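Local atomic coordinates of bacterial leucyl aminopeptidase (Legionella pneumophila, PDB entry 6ESL), a protein that probably removes amino-terminal residues such as leucine from peptides as a secreted zinc-dependent aminopeptidase of peptidase family M28. Residues A32-I40 and I50-L60; Q188-I199 and F244-A255. All coordinates share one frame; numbering follows the deposited sequence.

Interaction 1. Residues A32-I40 and I50-L60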
loop_
_atom_site.group_PDB
_atom_site.type_symbol
_atom_site.label_atom_id
_atom_site.label_comp_id
_atom_site.label_asym_id
_atom_site.label_seq_id
_atom_site.Cartn_x
_atom_site.Cartn_y
_atom_site.Cartn_z
ATOM N N ALA B 32 25.364 15.132 3.713
ATOM C CA ALA B 32 25.721 16.535 3.600
ATOM C C ALA B 32 26.012 17.227 4.953
ATOM O O ALA B 32 26.760 18.160 4.968
ATOM C CB ALA B 32 24.661 17.301 2.814
ATOM N N LYS B 33 25.443 16.755 6.059
ATOM C CA LYS B 33 25.588 17.406 7.345
ATOM C C LYS B 33 26.650 16.781 8.237
ATOM O O LYS B 33 26.918 17.296 9.302
ATOM C CB LYS B 33 24.243 17.431 8.093
ATOM C CG LYS B 33 23.026 18.006 7.312
ATOM C CD LYS B 33 23.011 19.531 7.079
ATOM C CE LYS B 33 22.831 20.387 8.362
ATOM N NZ LYS B 33 23.295 21.836 8.277
ATOM N N ILE B 34 27.294 15.705 7.789
ATOM C CA ILE B 34 28.271 15.008 8.646
ATOM C C ILE B 34 29.505 15.834 8.795
ATOM O O ILE B 34 30.073 16.257 7.799
ATOM C CB ILE B 34 28.640 13.596 8.084
ATOM C CG1 ILE B 34 27.444 12.706 8.137
ATOM C CG2 ILE B 34 29.795 12.976 8.893
ATOM C CD1 ILE B 34 27.555 11.377 7.400
ATOM N N THR B 35 29.940 16.073 10.029
ATOM C CA THR B 35 31.237 16.731 10.293
ATOM C C THR B 35 32.272 15.936 11.096
ATOM O O THR B 35 33.397 16.407 11.275
ATOM C CB THR B 35 31.073 18.089 10.999
ATOM O OG1 THR B 35 30.508 17.893 12.293
ATOM C CG2 THR B 35 30.171 18.998 10.159
ATOM N N VAL B 36 31.936 14.744 11.583
ATOM C CA VAL B 36 32.981 13.853 12.077
ATOM C C VAL B 36 33.922 13.468 10.893
ATOM O O VAL B 36 33.510 13.453 9.710
ATOM C CB VAL B 36 32.400 12.591 12.797
ATOM C CG1 VAL B 36 31.340 12.955 13.872
ATOM C CG2 VAL B 36 31.784 11.625 11.850
ATOM N N PRO B 37 35.175 13.143 11.196
ATOM C CA PRO B 37 36.055 12.598 10.151
ATOM C C PRO B 37 35.490 11.344 9.471
ATOM O O PRO B 37 34.892 10.473 10.133
ATOM C CB PRO B 37 37.346 12.269 10.916
ATOM C CG PRO B 37 37.286 12.996 12.235
ATOM C CD PRO B 37 35.830 13.246 12.515
ATOM N N HIS B 38 35.591 11.284 8.158
ATOM C CA HIS B 38 35.027 10.187 7.392
ATOM C C HIS B 38 35.621 10.133 5.990
ATOM O O HIS B 38 35.992 11.172 5.443
ATOM C CB HIS B 38 33.462 10.251 7.332
ATOM C CG HIS B 38 32.910 11.451 6.609
ATOM N ND1 HIS B 38 33.034 12.744 7.090
ATOM C CD2 HIS B 38 32.239 11.547 5.433
ATOM C CE1 HIS B 38 32.475 13.586 6.236
ATOM N NE2 HIS B 38 31.983 12.887 5.223
ATOM N N LYS B 39 35.723 8.944 5.415
ATOM C CA LYS B 39 36.185 8.765 4.075
ATOM C C LYS B 39 35.044 8.316 3.265
ATOM O O LYS B 39 34.299 7.460 3.688
ATOM C CB LYS B 39 37.249 7.653 3.952
ATOM C CG LYS B 39 38.559 7.891 4.597
ATOM C CD LYS B 39 39.536 6.683 4.421
ATOM C CE LYS B 39 40.893 6.984 5.084
ATOM N NZ LYS B 39 41.922 5.911 5.018
ATOM N N ILE B 40 34.919 8.863 2.076
ATOM C CA ILE B 40 33.904 8.435 1.145
ATOM C C ILE B 40 34.465 7.229 0.428
ATOM O O ILE B 40 35.524 7.320 -0.147
ATOM C CB ILE B 40 33.561 9.487 0.089
ATOM C CG1 ILE B 40 33.369 10.907 0.689
ATOM C CG2 ILE B 40 32.363 9.043 -0.716
ATOM C CD1 ILE B 40 32.460 10.976 1.875
ATOM N N ILE B 50 30.316 5.558 3.652
ATOM C CA ILE B 50 31.398 6.200 4.298
ATOM C C ILE B 50 32.068 5.268 5.300
ATOM O O ILE B 50 31.450 4.304 5.756
ATOM C CB ILE B 50 30.962 7.483 5.056
ATOM C CG1 ILE B 50 29.965 7.193 6.210
ATOM C CG2 ILE B 50 30.306 8.455 4.069
ATOM C CD1 ILE B 50 29.797 8.377 7.124
ATOM N N ASP B 51 33.310 5.561 5.582
ATOM C CA ASP B 51 34.051 4.889 6.606
ATOM C C ASP B 51 34.223 5.855 7.734
ATOM O O ASP B 51 34.686 7.002 7.500
ATOM C CB ASP B 51 35.487 4.528 6.047
ATOM C CG ASP B 51 36.305 3.768 7.038
ATOM O OD1 ASP B 51 36.942 4.383 7.892
ATOM O OD2 ASP B 51 36.204 2.535 7.058
ATOM N N VAL B 52 34.032 5.396 8.944
ATOM C CA VAL B 52 34.199 6.231 10.103
ATOM C C VAL B 52 34.711 5.427 11.260
ATOM O O VAL B 52 34.652 4.247 11.230
ATOM C CB VAL B 52 32.857 6.821 10.547
ATOM C CG1 VAL B 52 32.273 7.644 9.441
ATOM C CG2 VAL B 52 31.899 5.717 10.945
ATOM N N LEU B 53 35.241 6.075 12.271
ATOM C CA LEU B 53 35.638 5.377 13.470
ATOM C C LEU B 53 34.380 4.902 14.184
ATOM O O LEU B 53 33.392 5.596 14.185
ATOM C CB LEU B 53 36.319 6.307 14.428
ATOM C CG LEU B 53 37.714 6.849 14.185
ATOM C CD1 LEU B 53 38.184 7.410 15.495
ATOM C CD2 LEU B 53 38.618 5.742 13.724
ATOM N N SER B 54 34.427 3.768 14.870
ATOM C CA SER B 54 33.274 3.262 15.622
ATOM C C SER B 54 32.853 4.148 16.778
ATOM O O SER B 54 31.718 4.171 17.165
ATOM C CB SER B 54 33.452 1.829 16.098
ATOM O OG SER B 54 34.465 1.747 17.032
ATOM N N SER B 55 33.806 4.841 17.348
ATOM C CA SER B 55 33.581 5.766 18.406
ATOM C C SER B 55 32.752 6.981 17.971
ATOM O O SER B 55 32.360 7.732 18.785
ATOM C CB SER B 55 34.930 6.229 18.953
ATOM O OG SER B 55 35.643 6.898 17.976
ATOM N N ASP B 56 32.576 7.205 16.686
ATOM C CA ASP B 56 31.810 8.338 16.156
ATOM C C ASP B 56 30.412 7.953 15.675
ATOM O O ASP B 56 29.672 8.853 15.252
ATOM C CB ASP B 56 32.605 9.030 14.989
ATOM C CG ASP B 56 33.794 9.756 15.432
ATOM O OD1 ASP B 56 33.875 10.270 16.553
ATOM O OD2 ASP B 56 34.776 9.863 14.642
ATOM N N VAL B 57 30.038 6.671 15.702
ATOM C CA VAL B 57 28.772 6.212 15.163
ATOM C C VAL B 57 27.592 6.799 15.909
ATOM O O VAL B 57 26.618 7.150 15.294
ATOM C CB VAL B 57 28.705 4.665 15.093
ATOM C CG1 VAL B 57 27.357 4.132 14.820
ATOM C CG2 VAL B 57 29.696 4.137 14.035
ATOM N N GLU B 58 27.633 6.824 17.205
ATOM C CA GLU B 58 26.535 7.341 18.035
ATOM C C GLU B 58 26.301 8.857 17.757
ATOM O O GLU B 58 25.178 9.336 17.746
ATOM C CB GLU B 58 26.898 7.158 19.545
ATOM C CG GLU B 58 25.649 7.256 20.410
ATOM C CD GLU B 58 25.829 6.591 21.749
ATOM O OE1 GLU B 58 26.151 7.348 22.663
ATOM O OE2 GLU B 58 25.651 5.334 21.866
ATOM N N THR B 59 27.373 9.567 17.533
ATOM C CA THR B 59 27.325 10.956 17.057
ATOM C C THR B 59 26.491 11.077 15.809
ATOM O O THR B 59 25.604 12.003 15.732
ATOM C CB THR B 59 28.714 11.533 16.919
ATOM O OG1 THR B 59 29.307 11.585 18.211
ATOM C CG2 THR B 59 28.684 12.932 16.367
ATOM N N LEU B 60 26.641 10.102 14.883
ATOM C CA LEU B 60 25.856 10.119 13.676
ATOM C C LEU B 60 24.399 9.759 13.909
ATOM O O LEU B 60 23.558 10.153 13.159
ATOM C CB LEU B 60 26.446 9.221 12.565
ATOM C CG LEU B 60 27.907 9.626 12.197
ATOM C CD1 LEU B 60 28.411 8.799 11.007
ATOM C CD2 LEU B 60 28.023 11.110 11.836
#
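H38 and I50 meet with their first side-chain torsions alike, CG of H38 and CG1 of I50 each lying between the backbone N and the carbonyl carbon (chi1 64° and 63°), which leaves I50 CG2 at the edge of the imidazole, near its plane, 3.9 Å from H38 CD2. The contact belongs to the beta hairpin of strands 39-43 and 47-53, and to the loop and helix that flank it. K39 and D51 form an antiparallel hydrogen-bonded pair: K39 N bonds to D51 O at 3.0 Å and D51 N to K39 O at 2.9 Å. I40 and I50 follow as a non-hydrogen-bonded pair, packed through I40 CD1 and I50 CG2. Before the strand, the chain swings away from its partner and lays apolar groups against the start of helix 57-67. I34 meets I50 tip to tip, I34 CD1 and I50 CD1 3.8 Å apart, while the I34 and L60 side chains cross at about a right angle, I34 CG2 against L60 CD2. V36 splits its branches, CG1 going to T59 CG2 (3.6 Å) and CG2 to L60 CD2. Strand 21-27 supplies Q23, which holds the D51 carboxylate through OD2. The H38 ring has its rotation fixed by a bond inside its own segment, from ND1 to V36 O at 2.8 Å, and I34 CG2 sits 3.7 Å above one ring face, offset toward the rim.

Interaction 2. Residues Q188-I199 and F244-A255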
loop_
_atom_site.group_PDB
_atom_site.type_symbol
_atom_site.label_atom_id
_atom_site.label_comp_id
_atom_site.label_asym_id
_atom_site.label_seq_id
_atom_site.Cartn_x
_atom_site.Cartn_y
_atom_site.Cartn_z
ATOM N N GLN B 188 -16.150 6.337 -31.114
ATOM C CA GLN B 188 -16.425 6.993 -29.783
ATOM C C GLN B 188 -15.236 7.778 -29.241
ATOM O O GLN B 188 -14.165 7.190 -29.012
ATOM C CB GLN B 188 -16.846 5.943 -28.752
ATOM C CG GLN B 188 -17.249 6.365 -27.348
ATOM C CD GLN B 188 -17.493 5.142 -26.514
ATOM O OE1 GLN B 188 -16.498 4.440 -26.147
ATOM N NE2 GLN B 188 -18.786 4.816 -26.209
ATOM N N PRO B 189 -15.375 9.089 -29.045
ATOM C CA PRO B 189 -14.357 9.881 -28.376
ATOM C C PRO B 189 -14.449 9.749 -26.891
ATOM O O PRO B 189 -15.543 9.371 -26.342
ATOM C CB PRO B 189 -14.710 11.303 -28.728
ATOM C CG PRO B 189 -16.176 11.283 -28.976
ATOM C CD PRO B 189 -16.633 9.892 -29.275
ATOM N N SER B 190 -13.294 10.016 -26.225
ATOM C CA SER B 190 -13.316 10.274 -24.838
ATOM C C SER B 190 -13.845 11.739 -24.554
ATOM O O SER B 190 -13.533 12.682 -25.274
ATOM C CB SER B 190 -11.980 10.014 -24.148
ATOM O OG SER B 190 -11.554 8.636 -24.183
ATOM N N LEU B 191 -14.578 11.884 -23.448
ATOM C CA LEU B 191 -15.087 13.185 -22.961
ATOM C C LEU B 191 -14.239 13.674 -21.815
ATOM O O LEU B 191 -14.155 13.029 -20.761
ATOM C CB LEU B 191 -16.497 13.057 -22.479
ATOM C CG LEU B 191 -17.095 14.326 -21.781
ATOM C CD1 LEU B 191 -17.031 15.534 -22.744
ATOM C CD2 LEU B 191 -18.504 13.961 -21.337
ATOM N N VAL B 192 -13.566 14.780 -22.037
ATOM C CA VAL B 192 -12.790 15.406 -21.008
ATOM C C VAL B 192 -13.546 16.709 -20.624
ATOM O O VAL B 192 -13.976 17.528 -21.521
ATOM C CB VAL B 192 -11.388 15.792 -21.449
ATOM C CG1 VAL B 192 -10.633 16.542 -20.346
ATOM C CG2 VAL B 192 -10.582 14.536 -21.835
ATOM N N THR B 193 -13.729 16.884 -19.319
ATOM C CA THR B 193 -14.427 18.032 -18.757
ATOM C C THR B 193 -13.530 18.657 -17.702
ATOM O O THR B 193 -12.670 17.983 -17.135
ATOM C CB THR B 193 -15.764 17.624 -18.114
ATOM O OG1 THR B 193 -15.518 16.963 -16.868
ATOM C CG2 THR B 193 -16.534 16.690 -19.035
ATOM N N VAL B 194 -13.724 19.943 -17.436
ATOM C CA VAL B 194 -12.865 20.636 -16.473
ATOM C C VAL B 194 -13.599 21.728 -15.751
ATOM O O VAL B 194 -14.395 22.463 -16.390
ATOM C CB VAL B 194 -11.532 21.147 -17.102
ATOM C CG1 VAL B 194 -11.753 22.184 -18.195
ATOM C CG2 VAL B 194 -10.564 21.639 -16.036
ATOM N N ILE B 195 -13.353 21.809 -14.439
ATOM C CA ILE B 195 -13.882 22.872 -13.583
ATOM C C ILE B 195 -12.687 23.635 -13.070
ATOM O O ILE B 195 -11.899 23.064 -12.325
ATOM C CB ILE B 195 -14.752 22.339 -12.424
ATOM C CG1 ILE B 195 -15.964 21.603 -13.006
ATOM C CG2 ILE B 195 -15.298 23.494 -11.570
ATOM C CD1 ILE B 195 -16.570 20.585 -12.051
ATOM N N GLY B 196 -12.570 24.919 -13.481
ATOM C CA GLY B 196 -11.365 25.722 -13.207
ATOM C C GLY B 196 -10.385 25.679 -14.368
ATOM O O GLY B 196 -9.160 25.470 -14.184
ATOM N N LYS B 197 -10.919 25.887 -15.567
ATOM C CA LYS B 197 -10.177 25.740 -16.823
ATOM C C LYS B 197 -8.900 26.556 -16.913
ATOM O O LYS B 197 -7.963 26.108 -17.548
ATOM C CB LYS B 197 -11.038 26.078 -18.011
ATOM C CG LYS B 197 -11.303 27.577 -18.154
ATOM C CD LYS B 197 -12.515 27.869 -19.015
ATOM C CE LYS B 197 -12.530 29.325 -19.476
ATOM N NZ LYS B 197 -13.366 29.485 -20.673
ATOM N N ASP B 198 -8.869 27.732 -16.281
ATOM C CA ASP B 198 -7.679 28.610 -16.314
ATOM C C ASP B 198 -6.646 28.430 -15.202
ATOM O O ASP B 198 -5.634 29.105 -15.206
ATOM C CB ASP B 198 -8.102 30.088 -16.439
ATOM C CG ASP B 198 -8.918 30.326 -17.675
ATOM O OD1 ASP B 198 -8.466 29.802 -18.713
ATOM O OD2 ASP B 198 -10.013 30.956 -17.630
ATOM N N ILE B 199 -6.873 27.508 -14.280
ATOM C CA ILE B 199 -6.002 27.403 -13.132
ATOM C C ILE B 199 -4.738 26.576 -13.492
ATOM O O ILE B 199 -4.830 25.418 -13.969
ATOM C CB ILE B 199 -6.760 26.777 -11.931
ATOM C CG1 ILE B 199 -8.014 27.644 -11.614
ATOM C CG2 ILE B 199 -5.825 26.583 -10.727
ATOM C CD1 ILE B 199 -8.912 27.102 -10.522
ATOM N N PHE B 244 -11.336 26.629 -6.314
ATOM C CA PHE B 244 -10.371 25.664 -5.844
ATOM C C PHE B 244 -8.988 26.140 -6.211
ATOM O O PHE B 244 -8.872 27.017 -7.066
ATOM C CB PHE B 244 -10.730 24.287 -6.422
ATOM C CG PHE B 244 -12.058 23.758 -5.899
ATOM C CD1 PHE B 244 -12.166 23.297 -4.587
ATOM C CD2 PHE B 244 -13.169 23.742 -6.701
ATOM C CE1 PHE B 244 -13.367 22.814 -4.091
ATOM C CE2 PHE B 244 -14.370 23.251 -6.219
ATOM C CZ PHE B 244 -14.473 22.790 -4.909
ATOM N N LYS B 245 -7.967 25.617 -5.548
ATOM C CA LYS B 245 -6.571 25.881 -5.907
ATOM C C LYS B 245 -6.033 25.075 -7.099
ATOM O O LYS B 245 -4.870 25.244 -7.460
ATOM C CB LYS B 245 -5.676 25.613 -4.709
ATOM C CG LYS B 245 -5.891 26.641 -3.607
ATOM C CD LYS B 245 -5.081 26.235 -2.381
ATOM C CE LYS B 245 -3.581 26.274 -2.641
ATOM N NZ LYS B 245 -2.923 25.976 -1.324
ATOM N N ARG B 246 -6.834 24.150 -7.661
ATOM C CA ARG B 246 -6.393 23.262 -8.771
ATOM C C ARG B 246 -7.559 23.043 -9.708
ATOM O O ARG B 246 -8.702 23.044 -9.264
ATOM C CB ARG B 246 -5.885 21.865 -8.259
ATOM C CG ARG B 246 -4.738 21.908 -7.282
ATOM C CD ARG B 246 -4.478 20.553 -6.713
ATOM N NE ARG B 246 -3.312 20.602 -5.838
ATOM C CZ ARG B 246 -2.031 20.649 -6.239
ATOM N NH1 ARG B 246 -1.686 20.700 -7.516
ATOM N NH2 ARG B 246 -1.060 20.708 -5.371
ATOM N N PRO B 247 -7.279 22.853 -11.010
ATOM C CA PRO B 247 -8.380 22.428 -11.884
ATOM C C PRO B 247 -8.815 20.981 -11.508
ATOM O O PRO B 247 -7.990 20.147 -11.058
ATOM C CB PRO B 247 -7.764 22.457 -13.266
ATOM C CG PRO B 247 -6.297 22.332 -13.050
ATOM C CD PRO B 247 -5.962 22.791 -11.679
ATOM N N ILE B 248 -10.102 20.726 -11.710
ATOM C CA ILE B 248 -10.711 19.448 -11.455
ATOM C C ILE B 248 -11.223 18.852 -12.775
ATOM O O ILE B 248 -12.165 19.410 -13.396
ATOM C CB ILE B 248 -11.873 19.574 -10.460
ATOM C CG1 ILE B 248 -11.360 19.998 -9.083
ATOM C CG2 ILE B 248 -12.601 18.253 -10.314
ATOM C CD1 ILE B 248 -12.489 20.564 -8.213
ATOM N N TYR B 249 -10.710 17.682 -13.162
ATOM C CA TYR B 249 -11.262 17.113 -14.393
ATOM C C TYR B 249 -12.218 15.957 -14.081
ATOM O O TYR B 249 -11.905 15.072 -13.325
ATOM C CB TYR B 249 -10.160 16.672 -15.383
ATOM C CG TYR B 249 -9.305 17.750 -16.043
ATOM C CD1 TYR B 249 -8.171 18.197 -15.455
ATOM C CD2 TYR B 249 -9.620 18.234 -17.353
ATOM C CE1 TYR B 249 -7.351 19.167 -16.080
ATOM C CE2 TYR B 249 -8.838 19.179 -17.993
ATOM C CZ TYR B 249 -7.697 19.633 -17.359
ATOM O OH TYR B 249 -6.860 20.508 -17.974
ATOM N N PHE B 250 -13.331 15.952 -14.744
ATOM C CA PHE B 250 -14.172 14.800 -14.867
ATOM C C PHE B 250 -14.089 14.190 -16.252
ATOM O O PHE B 250 -14.330 14.842 -17.216
ATOM C CB PHE B 250 -15.640 15.044 -14.440
ATOM C CG PHE B 250 -15.793 15.307 -12.978
ATOM C CD1 PHE B 250 -15.628 16.627 -12.489
ATOM C CD2 PHE B 250 -16.159 14.288 -12.061
ATOM C CE1 PHE B 250 -15.790 16.882 -11.108
ATOM C CE2 PHE B 250 -16.330 14.532 -10.702
ATOM C CZ PHE B 250 -16.127 15.817 -10.224
ATOM N N ILE B 251 -13.738 12.887 -16.333
ATOM C CA ILE B 251 -13.446 12.290 -17.605
ATOM C C ILE B 251 -14.219 11.008 -17.776
ATOM O O ILE B 251 -14.146 10.149 -16.906
ATOM C CB ILE B 251 -11.910 12.033 -17.741
ATOM C CG1 ILE B 251 -11.144 13.305 -17.420
ATOM C CG2 ILE B 251 -11.596 11.531 -19.161
ATOM C CD1 ILE B 251 -9.673 13.358 -17.785
ATOM N N TRP B 252 -14.870 10.832 -18.931
ATOM C CA TRP B 252 -15.487 9.603 -19.290
ATOM C C TRP B 252 -14.716 9.017 -20.473
ATOM O O TRP B 252 -14.794 9.529 -21.573
ATOM C CB TRP B 252 -16.922 9.754 -19.622
ATOM C CG TRP B 252 -17.828 10.160 -18.404
ATOM C CD1 TRP B 252 -18.588 9.338 -17.645
ATOM C CD2 TRP B 252 -17.982 11.474 -17.828
ATOM N NE1 TRP B 252 -19.223 10.037 -16.650
ATOM C CE2 TRP B 252 -18.869 11.345 -16.740
ATOM C CE3 TRP B 252 -17.445 12.750 -18.114
ATOM C CZ2 TRP B 252 -19.274 12.468 -15.957
ATOM C CZ3 TRP B 252 -17.835 13.850 -17.291
ATOM C CH2 TRP B 252 -18.728 13.693 -16.249
ATOM N N TYR B 253 -13.987 7.909 -20.239
ATOM C CA TYR B 253 -13.142 7.395 -21.258
ATOM C C TYR B 253 -13.913 6.533 -22.245
ATOM O O TYR B 253 -14.759 5.801 -21.845
ATOM C CB TYR B 253 -12.030 6.493 -20.620
ATOM C CG TYR B 253 -11.277 7.163 -19.550
ATOM C CD1 TYR B 253 -10.294 8.160 -19.868
ATOM C CD2 TYR B 253 -11.456 6.811 -18.220
ATOM C CE1 TYR B 253 -9.520 8.729 -18.866
ATOM C CE2 TYR B 253 -10.769 7.466 -17.200
ATOM C CZ TYR B 253 -9.802 8.394 -17.524
ATOM O OH TYR B 253 -9.103 8.989 -16.522
ATOM N N ALA B 254 -13.546 6.623 -23.518
ATOM C CA ALA B 254 -13.996 5.733 -24.550
ATOM C C ALA B 254 -13.198 4.425 -24.512
ATOM O O ALA B 254 -12.030 4.413 -24.065
ATOM C CB ALA B 254 -13.726 6.394 -25.909
ATOM N N ALA B 255 -13.829 3.343 -25.011
ATOM C CA ALA B 255 -13.100 2.196 -25.448
ATOM C C ALA B 255 -12.202 1.552 -24.359
ATOM O O ALA B 255 -11.134 0.991 -24.656
ATOM C CB ALA B 255 -12.258 2.535 -26.728
HETATM O O HOH W 1 -11.170 23.882 -9.951
#
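Strands 188-195 and 248-253 run antiparallel, their axes 4.6 Å apart at an angle of 161°, with well-formed paired backbone bonds at L191-W252 and I195-I248. The V194 side chain lies alongside Y249 and sets CG2 over the centre of the phenol ring, a CH-pi contact 3.7 Å from the centroid; V192 CG1 reaches the same ring obliquely. On the other face of the sheet, L191 CD2 packs on W252 CE3 at 3.6 Å, and T193 CG2 meets the indole at its edge, in plane. I195 CD1 approaches F250 CE1. S190 OG, anti to the carbonyl carbon (chi1 -64°), accepts a nearly linear bond of 2.9 Å from A254 N, and the extended Q188 side chain brings OE1 to A255 N while its NE2 is bonded to R146 O, so two side chains carry the pairing past the end of strand 248-253. At the opposite end, a water donates to both I195 O and R246 O (2.6 Å and 2.7 Å), bridging the two segments beside the type I turn G196-I199, where I199 CG2 packs on P247 CD. Strand 176-183 borders strand 188-195, and strand 203-209 borders strand 248-253. Helix 220-239 lies against the face bearing I195 and W252, with S227 O taking the indole NE1; on the opposite face, F270 of helix 261-272 stacks edge-to-face with Y249.

Overall arrangement
Interaction 1 closes before interaction 2 opens along the chain, and the two lie on opposite sides of its centre, 52 Å apart between centres and about 27 Å between nearest atoms. They share no sheet. Interaction 1 joins the hairpin at one edge of a small four-stranded antiparallel sheet to the preceding loop and helix 57-67; interaction 2 pairs neighbouring strands 188-195 and 248-253 of the eight-stranded mixed sheet in the M28 peptidase region. The zinc ligands H209, D222, E257 and D284 belong to that region, the side chain of Y253 about 9 Å from a zinc ion. The first region instead faces the second subunit, where S54 and E58 bond to R258 and D214 of that other chain.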